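Local coordinates for protein SAM-dependent methyltransferase (Thiobacillus denitrificans, PDB 5EPE) that probably transfers methyl groups from S-adenosylmethionine to an acceptor, and binds the by-product S-adenosyl-L-homocysteine, at residues A26-G29 and A30-L34; P141-R144 and K145-T148; V185-Q189 and D190-R194. All blocks are in the same frame, centred on the assembly; numbering follows the deposited sequence.

Contact 1: A26-G29 and A30-L34; sequences ATLG and AALRL
Ala31 N donates to Thr27 O at 2.8 Å, the shortest of the three regular i to i+4 bonds here; Ala30 N to Ala26 O is longer, at 3.1 Å, but straighter, with an N-H...O angle of 165°. The third, from Leu32 N to Leu28 O (3.1 Å), bends to 138° as the helix runs out, and Leu32 N also has a weak link to Gly29 O. Beyond it, Arg33 N turns back to Ala30 O (3.0 Å), while the guanidinium of Arg33 donates to Ala198 O and Thr202 OG1 of the second subunit.

Packing follows the same turn. Leu28 holds CG anti to its backbone N (chi1 176°), which carries CD1 forward until it lies 4.2 Å from Leu32 CG, the two side chains crossing at a slant. The isobutyl group of Leu34 folds back over Gly29, with Leu34 CG 3.5 Å from Gly29 O and CD1 close to the glycine CA. Leu28, Leu32 and Leu34 all meet Trp54 of helix 49-58. Arg33 takes a positive phi, and with the two bonds back into the last turn this is a Schellman motif, terminating helix 22-31.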
loop_
_atom_site.group_PDB
_atom_site.type_symbol
_atom_site.label_atom_id
_atom_site.label_comp_id
_atom_site.label_asym_id
_atom_site.label_seq_id
_atom_site.Cartn_x
_atom_site.Cartn_y
_atom_site.Cartn_z
ATOM N N ALA A 26 24.128 25.789 23.540
ATOM C CA ALA A 26 25.576 25.832 23.655
ATOM C C ALA A 26 26.224 25.231 22.391
ATOM O O ALA A 26 27.238 25.695 21.927
ATOM C CB ALA A 26 26.050 25.097 24.899
ATOM N N THR A 27 25.647 24.172 21.849
ATOM C CA THR A 27 26.162 23.589 20.615
ATOM C C THR A 27 26.166 24.627 19.506
ATOM O O THR A 27 27.124 24.715 18.703
ATOM C CB THR A 27 25.313 22.353 20.252
ATOM O OG1 THR A 27 25.561 21.399 21.291
ATOM C CG2 THR A 27 25.657 21.788 18.892
ATOM N N LEU A 28 25.075 25.400 19.447
ATOM C CA LEU A 28 24.935 26.407 18.433
ATOM C C LEU A 28 26.031 27.481 18.604
ATOM O O LEU A 28 26.633 27.875 17.608
ATOM C CB LEU A 28 23.549 27.043 18.437
ATOM C CG LEU A 28 23.314 28.201 17.455
ATOM C CD1 LEU A 28 23.457 27.803 15.996
ATOM C CD2 LEU A 28 21.947 28.782 17.729
ATOM N N GLY A 29 26.226 27.965 19.825
ATOM C CA GLY A 29 27.308 28.954 20.092
ATOM C C GLY A 29 28.664 28.501 19.592
ATOM O O GLY A 29 29.385 29.240 18.937
ATOM N N ALA A 30 29.007 27.246 19.866
ATOM C CA ALA A 30 30.300 26.684 19.425
ATOM C C ALA A 30 30.334 26.425 17.936
ATOM O O ALA A 30 31.365 26.622 17.301
ATOM C CB ALA A 30 30.598 25.387 20.170
ATOM N N ALA A 31 29.214 26.030 17.361
ATOM C CA ALA A 31 29.157 25.806 15.936
ATOM C C ALA A 31 29.429 27.074 15.150
ATOM O O ALA A 31 29.966 27.016 14.033
ATOM C CB ALA A 31 27.814 25.232 15.552
ATOM N N LEU A 32 29.073 28.221 15.712
ATOM C CA LEU A 32 29.244 29.490 15.025
ATOM C C LEU A 32 30.672 29.995 15.169
ATOM O O LEU A 32 30.999 30.987 14.540
ATOM C CB LEU A 32 28.249 30.541 15.546
ATOM C CG LEU A 32 26.783 30.209 15.293
ATOM C CD1 LEU A 32 25.928 31.297 15.879
ATOM C CD2 LEU A 32 26.483 30.111 13.827
ATOM N N ARG A 33 31.466 29.332 16.029
ATOM C CA ARG A 33 32.888 29.670 16.234
ATOM C C ARG A 33 32.996 31.119 16.646
ATOM O O ARG A 33 33.712 31.886 16.065
ATOM C CB ARG A 33 33.725 29.391 14.950
ATOM C CG ARG A 33 33.523 27.949 14.506
ATOM C CD ARG A 33 34.271 27.628 13.229
ATOM N NE ARG A 33 33.706 26.387 12.707
ATOM C CZ ARG A 33 33.949 25.875 11.501
ATOM N NH1 ARG A 33 33.288 24.752 11.170
ATOM N NH2 ARG A 33 34.872 26.442 10.680
ATOM N N LEU A 34 32.176 31.482 17.612
ATOM C CA LEU A 34 32.124 32.842 18.062
ATOM C C LEU A 34 33.431 33.184 18.758
ATOM O O LEU A 34 33.833 32.439 19.658
ATOM C CB LEU A 34 31.011 33.003 19.079
ATOM C CG LEU A 34 29.593 32.723 18.551
ATOM C CD1 LEU A 34 28.627 32.663 19.736
ATOM C CD2 LEU A 34 29.188 33.765 17.516
#

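Contact 2: P141-R144 and K145-T148; sequences PFWR and KLPT
Trp143 sets CG opposite its carbonyl carbon (chi1 -65°), and chi2 of 124° then turns the indole broadside to Pro147, four residues on in the bend that follows. The result is a CH-pi contact of proline on tryptophan, placed where strand 134-143 of the Rossmann-like methyltransferase sheet gives way to the loop before helix 150-155. Pro147 lies across one face of the indole: its CD is 3.6 Å from Trp143 CD2, over the shared bond region, while its CG reaches out above the benzene half. Leu146 CD1 comes obliquely to the ring, 4.0 Å from Trp143 CD1, the two side chains crossing at about a right angle. The indole N-H is taken up by Ile161 O, and Phe164 meets the ring edge-to-face, which should hold the ring's rotation.

The two basic chains at the bend are exposed. Arg144 NH1 and Lys145 NZ come within 4.2 Å, the amine lying near the plane of the guanidinium, and Glu236 serves both: its carboxylate forms a salt bridge with the lysine, and its backbone O accepts from the arginine. Over the ring face, Pro147 CG sits 3.5 Å from the centroid of the six-membered ring of Trp143, just 7° off the ring normal.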
loop_
_atom_site.group_PDB
_atom_site.type_symbol
_atom_site.label_atom_id
_atom_site.label_comp_id
_atom_site.label_asym_id
_atom_site.label_seq_id
_atom_site.Cartn_x
_atom_site.Cartn_y
_atom_site.Cartn_z
ATOM N N PRO A 141 10.396 26.776 12.140
ATOM C CA PRO A 141 9.811 25.464 11.918
ATOM C C PRO A 141 9.831 24.960 10.497
ATOM O O PRO A 141 9.984 25.720 9.503
ATOM C CB PRO A 141 8.366 25.604 12.461
ATOM C CG PRO A 141 8.072 27.082 12.388
ATOM C CD PRO A 141 9.368 27.828 12.233
ATOM N N PHE A 142 9.750 23.635 10.390
ATOM C CA PHE A 142 9.683 22.940 9.114
ATOM C C PHE A 142 8.982 21.609 9.368
ATOM O O PHE A 142 8.769 21.260 10.544
ATOM C CB PHE A 142 11.093 22.818 8.487
ATOM C CG PHE A 142 12.049 22.016 9.293
ATOM C CD1 PHE A 142 12.131 20.659 9.161
ATOM C CD2 PHE A 142 12.838 22.630 10.258
ATOM C CE1 PHE A 142 12.964 19.906 9.946
ATOM C CE2 PHE A 142 13.725 21.872 11.032
ATOM C CZ PHE A 142 13.769 20.505 10.897
ATOM N N TRP A 143 8.592 20.860 8.331
ATOM C CA TRP A 143 8.015 19.522 8.550
ATOM C C TRP A 143 9.113 18.473 8.776
ATOM O O TRP A 143 9.974 18.262 7.947
ATOM C CB TRP A 143 7.112 19.088 7.380
ATOM C CG TRP A 143 5.898 19.922 7.200
ATOM C CD1 TRP A 143 5.511 20.592 6.032
ATOM C CD2 TRP A 143 4.882 20.235 8.172
ATOM N NE1 TRP A 143 4.306 21.247 6.238
ATOM C CE2 TRP A 143 3.912 21.051 7.530
ATOM C CE3 TRP A 143 4.658 19.859 9.504
ATOM C CZ2 TRP A 143 2.793 21.570 8.209
ATOM C CZ3 TRP A 143 3.508 20.370 10.172
ATOM C CH2 TRP A 143 2.625 21.220 9.524
ATOM N N ARG A 144 9.102 17.863 9.960
ATOM C CA ARG A 144 9.928 16.699 10.258
ATOM C C ARG A 144 9.438 15.524 9.416
ATOM O O ARG A 144 10.246 14.769 8.926
ATOM C CB ARG A 144 9.794 16.361 11.766
ATOM C CG ARG A 144 10.482 15.111 12.212
ATOM C CD ARG A 144 10.354 14.927 13.717
ATOM N NE ARG A 144 11.031 13.701 14.099
ATOM C CZ ARG A 144 10.513 12.491 14.167
ATOM N NH1 ARG A 144 9.242 12.208 13.855
ATOM N NH2 ARG A 144 11.336 11.508 14.497
ATOM N N LYS A 145 8.135 15.411 9.282
ATOM C CA LYS A 145 7.536 14.622 8.213
ATOM C C LYS A 145 6.248 15.218 7.827
ATOM O O LYS A 145 5.662 15.978 8.541
ATOM C CB LYS A 145 7.378 13.145 8.592
ATOM C CG LYS A 145 6.474 12.883 9.705
ATOM C CD LYS A 145 6.796 11.493 10.286
ATOM C CE LYS A 145 5.685 11.059 11.199
ATOM N NZ LYS A 145 6.150 9.944 12.081
ATOM N N LEU A 146 5.784 14.829 6.678
ATOM C CA LEU A 146 4.699 15.486 6.050
ATOM C C LEU A 146 3.405 15.064 6.731
ATOM O O LEU A 146 3.177 13.889 6.879
ATOM C CB LEU A 146 4.706 15.137 4.559
ATOM C CG LEU A 146 4.049 16.148 3.661
ATOM C CD1 LEU A 146 4.787 17.497 3.685
ATOM C CD2 LEU A 146 4.040 15.588 2.260
ATOM N N PRO A 147 2.600 16.014 7.208
ATOM C CA PRO A 147 1.357 15.575 7.821
ATOM C C PRO A 147 0.480 14.956 6.755
ATOM O O PRO A 147 0.592 15.291 5.570
ATOM C CB PRO A 147 0.712 16.843 8.384
ATOM C CG PRO A 147 1.711 17.920 8.216
ATOM C CD PRO A 147 2.797 17.461 7.276
ATOM N N THR A 148 -0.327 14.015 7.214
ATOM C CA THR A 148 -1.199 13.225 6.386
ATOM C C THR A 148 -2.484 14.004 6.103
ATOM O O THR A 148 -3.159 13.739 5.108
ATOM C CB THR A 148 -1.437 11.889 7.131
ATOM O OG1 THR A 148 -1.593 12.155 8.553
ATOM C CG2 THR A 148 -0.184 10.976 6.932
#

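Contact 3: V185-Q189 and D190-R194; sequences VLADQ and DSWDR. With NA (sodium ion), chain C; NA (sodium ion), chain B.
Asp188 and Ser191 meet at the close-packed end of this turn. Ser191 N points at Asp188 OD1 over 2.8 Å, nearly along the C-O axis of the carboxylate, and Asp188 O takes a 3.1 Å bond from Trp192 N that is close to straight (166°); a weaker one comes to the same oxygen from Ser191 N. One step further, Asp193 N closes on Gln189 O at 2.9 Å. Ala187 fills the inner corner, its CB 3.3 Å from Ser191 OG and also touching the indole of Trp192 at CD1. Trp192 is buried against Pro19, Leu238 and Trp240, and Ser191 OG is hydrogen-bonded to Pro19 O.

This is a side-chain N-cap: Asp188, following strand 179-186, opens helix 189-209. Its chi1 of 64° places CG between its own N and carbonyl carbon, from where one carboxylate oxygen curls back over the first helical turn and the other faces outward.

That outward oxygen belongs to the looser side, where ions and water sit at the junction between subunits. Asp188 OD2 bridges two sodium ions, 2.6 Å from the one in chain B and 2.7 Å from the one in chain C, and Asp190 OD2 binds the chain C ion at 2.5 Å. Waters 2 and 4 span both ions; waters 1 and 3 belong to the chain B ion and water 5 to the chain C ion. Asp188 and Asp190 of the second subunit and Asp188 of the third also bind sodium here, so the cluster joins three chains. The sodium ions would be expected to offset the mutual repulsion of the gathered carboxylates. Asp193 OD1 forms a salt bridge with Arg235 and a hydrogen bond with Tyr230 OH of its own chain.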
loop_
_atom_site.group_PDB
_atom_site.type_symbol
_atom_site.label_atom_id
_atom_site.label_comp_id
_atom_site.label_asym_id
_atom_site.label_seq_id
_atom_site.Cartn_x
_atom_site.Cartn_y
_atom_site.Cartn_z
ATOM N N VAL A 185 21.606 23.821 13.632
ATOM C CA VAL A 185 21.397 23.007 14.837
ATOM C C VAL A 185 19.879 22.837 14.938
ATOM O O VAL A 185 19.140 23.803 15.036
ATOM C CB VAL A 185 21.975 23.666 16.125
ATOM C CG1 VAL A 185 21.714 22.829 17.389
ATOM C CG2 VAL A 185 23.491 23.857 15.984
ATOM N N LEU A 186 19.431 21.590 14.898
ATOM C CA LEU A 186 18.027 21.297 14.860
ATOM C C LEU A 186 17.503 20.794 16.189
ATOM O O LEU A 186 18.227 20.127 16.915
ATOM C CB LEU A 186 17.766 20.261 13.730
ATOM C CG LEU A 186 18.261 20.650 12.319
ATOM C CD1 LEU A 186 17.696 19.676 11.274
ATOM C CD2 LEU A 186 17.990 22.031 11.910
ATOM N N ALA A 187 16.237 21.104 16.495
ATOM C CA ALA A 187 15.555 20.430 17.587
ATOM C C ALA A 187 15.471 18.945 17.316
ATOM O O ALA A 187 15.486 18.501 16.183
ATOM C CB ALA A 187 14.149 20.989 17.775
ATOM N N ASP A 188 15.396 18.173 18.385
ATOM C CA ASP A 188 14.970 16.789 18.325
ATOM C C ASP A 188 13.720 16.671 19.183
ATOM O O ASP A 188 13.274 17.676 19.761
ATOM C CB ASP A 188 16.055 15.865 18.762
ATOM C CG ASP A 188 16.463 16.030 20.234
ATOM O OD1 ASP A 188 16.005 16.876 21.029
ATOM O OD2 ASP A 188 17.430 15.314 20.582
ATOM N N GLN A 189 13.157 15.473 19.265
ATOM C CA GLN A 189 11.926 15.324 20.030
ATOM C C GLN A 189 12.087 15.665 21.511
ATOM O O GLN A 189 11.155 16.234 22.092
ATOM C CB GLN A 189 11.315 13.968 19.839
ATOM C CG GLN A 189 10.854 13.768 18.407
ATOM C CD GLN A 189 10.423 12.334 18.124
ATOM O OE1 GLN A 189 11.117 11.347 18.494
ATOM N NE2 GLN A 189 9.220 12.182 17.562
ATOM N N ASP A 190 13.254 15.381 22.091
ATOM C CA ASP A 190 13.541 15.721 23.468
ATOM C C ASP A 190 13.566 17.201 23.735
ATOM O O ASP A 190 13.095 17.665 24.765
ATOM C CB ASP A 190 14.823 15.069 23.947
ATOM C CG ASP A 190 14.691 13.524 24.023
ATOM O OD1 ASP A 190 13.636 12.928 24.411
ATOM O OD2 ASP A 190 15.698 12.869 23.666
ATOM N N SER A 191 14.052 17.986 22.772
ATOM C CA SER A 191 14.057 19.420 22.947
ATOM C C SER A 191 12.673 20.020 22.784
ATOM O O SER A 191 12.331 20.963 23.510
ATOM C CB SER A 191 15.198 20.087 22.135
ATOM O OG SER A 191 14.967 20.050 20.822
ATOM N N TRP A 192 11.860 19.462 21.907
ATOM C CA TRP A 192 10.468 19.826 21.834
ATOM C C TRP A 192 9.747 19.526 23.160
ATOM O O TRP A 192 8.937 20.329 23.608
ATOM C CB TRP A 192 9.750 19.085 20.698
ATOM C CG TRP A 192 9.711 19.806 19.369
ATOM C CD1 TRP A 192 10.401 19.502 18.252
ATOM C CD2 TRP A 192 8.916 20.938 19.053
ATOM N NE1 TRP A 192 10.120 20.391 17.246
ATOM C CE2 TRP A 192 9.194 21.284 17.717
ATOM C CE3 TRP A 192 8.000 21.705 19.778
ATOM C CZ2 TRP A 192 8.558 22.332 17.088
ATOM C CZ3 TRP A 192 7.387 22.749 19.153
ATOM C CH2 TRP A 192 7.696 23.081 17.834
ATOM N N ASP A 193 10.041 18.379 23.751
ATOM C CA ASP A 193 9.433 18.009 25.051
ATOM C C ASP A 193 9.731 19.049 26.096
ATOM O O ASP A 193 8.836 19.425 26.868
ATOM C CB ASP A 193 9.939 16.656 25.567
ATOM C CG ASP A 193 9.423 15.476 24.797
ATOM O OD1 ASP A 193 8.517 15.584 23.931
ATOM O OD2 ASP A 193 10.017 14.364 24.928
ATOM N N ARG A 194 11.001 19.521 26.134
ATOM C CA ARG A 194 11.397 20.574 27.093
ATOM C C ARG A 194 10.604 21.848 26.961
ATOM O O ARG A 194 10.158 22.406 27.988
ATOM C CB ARG A 194 12.895 20.957 27.056
ATOM C CG ARG A 194 13.888 19.855 27.407
ATOM C CD ARG A 194 13.888 19.473 28.876
ATOM N NE ARG A 194 12.758 18.557 29.080
ATOM C CZ ARG A 194 11.707 18.753 29.886
ATOM N NH1 ARG A 194 10.727 17.837 29.879
ATOM N NH2 ARG A 194 11.577 19.858 30.640
HETATM NA NA NA C . 17.277 12.906 21.733
HETATM NA NA NA B . 19.260 13.888 19.327
HETATM O O HOH W 1 18.932 13.474 17.092
HETATM O O HOH W 2 17.843 11.979 19.600
HETATM O O HOH W 3 21.185 15.211 20.430
HETATM O O HOH W 4 19.622 13.175 21.554
HETATM O O HOH W 5 18.207 14.307 23.693
#

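Contact 3 touches both of the others. Leu28 CA of contact 1 packs against Val185 CG2 at 3.8 Å, where helix 22-31 lies on strand 179-186, and Phe142 CZ of contact 2 meets Leu186 CD1 at 4.0 Å within the same sheet. Arg144 also lies beside Gln189, 3.6 Å from CZ to NE2. Contacts 1 and 2 do not meet; their nearest atoms are about 12 Å apart. The side chain of Leu28 is about 9 Å from the bound S-adenosyl-L-homocysteine and that of Trp192 about 11 Å, whereas contact 2 lies away from that pocket. Contacts 1 and 3 both touch the second subunit.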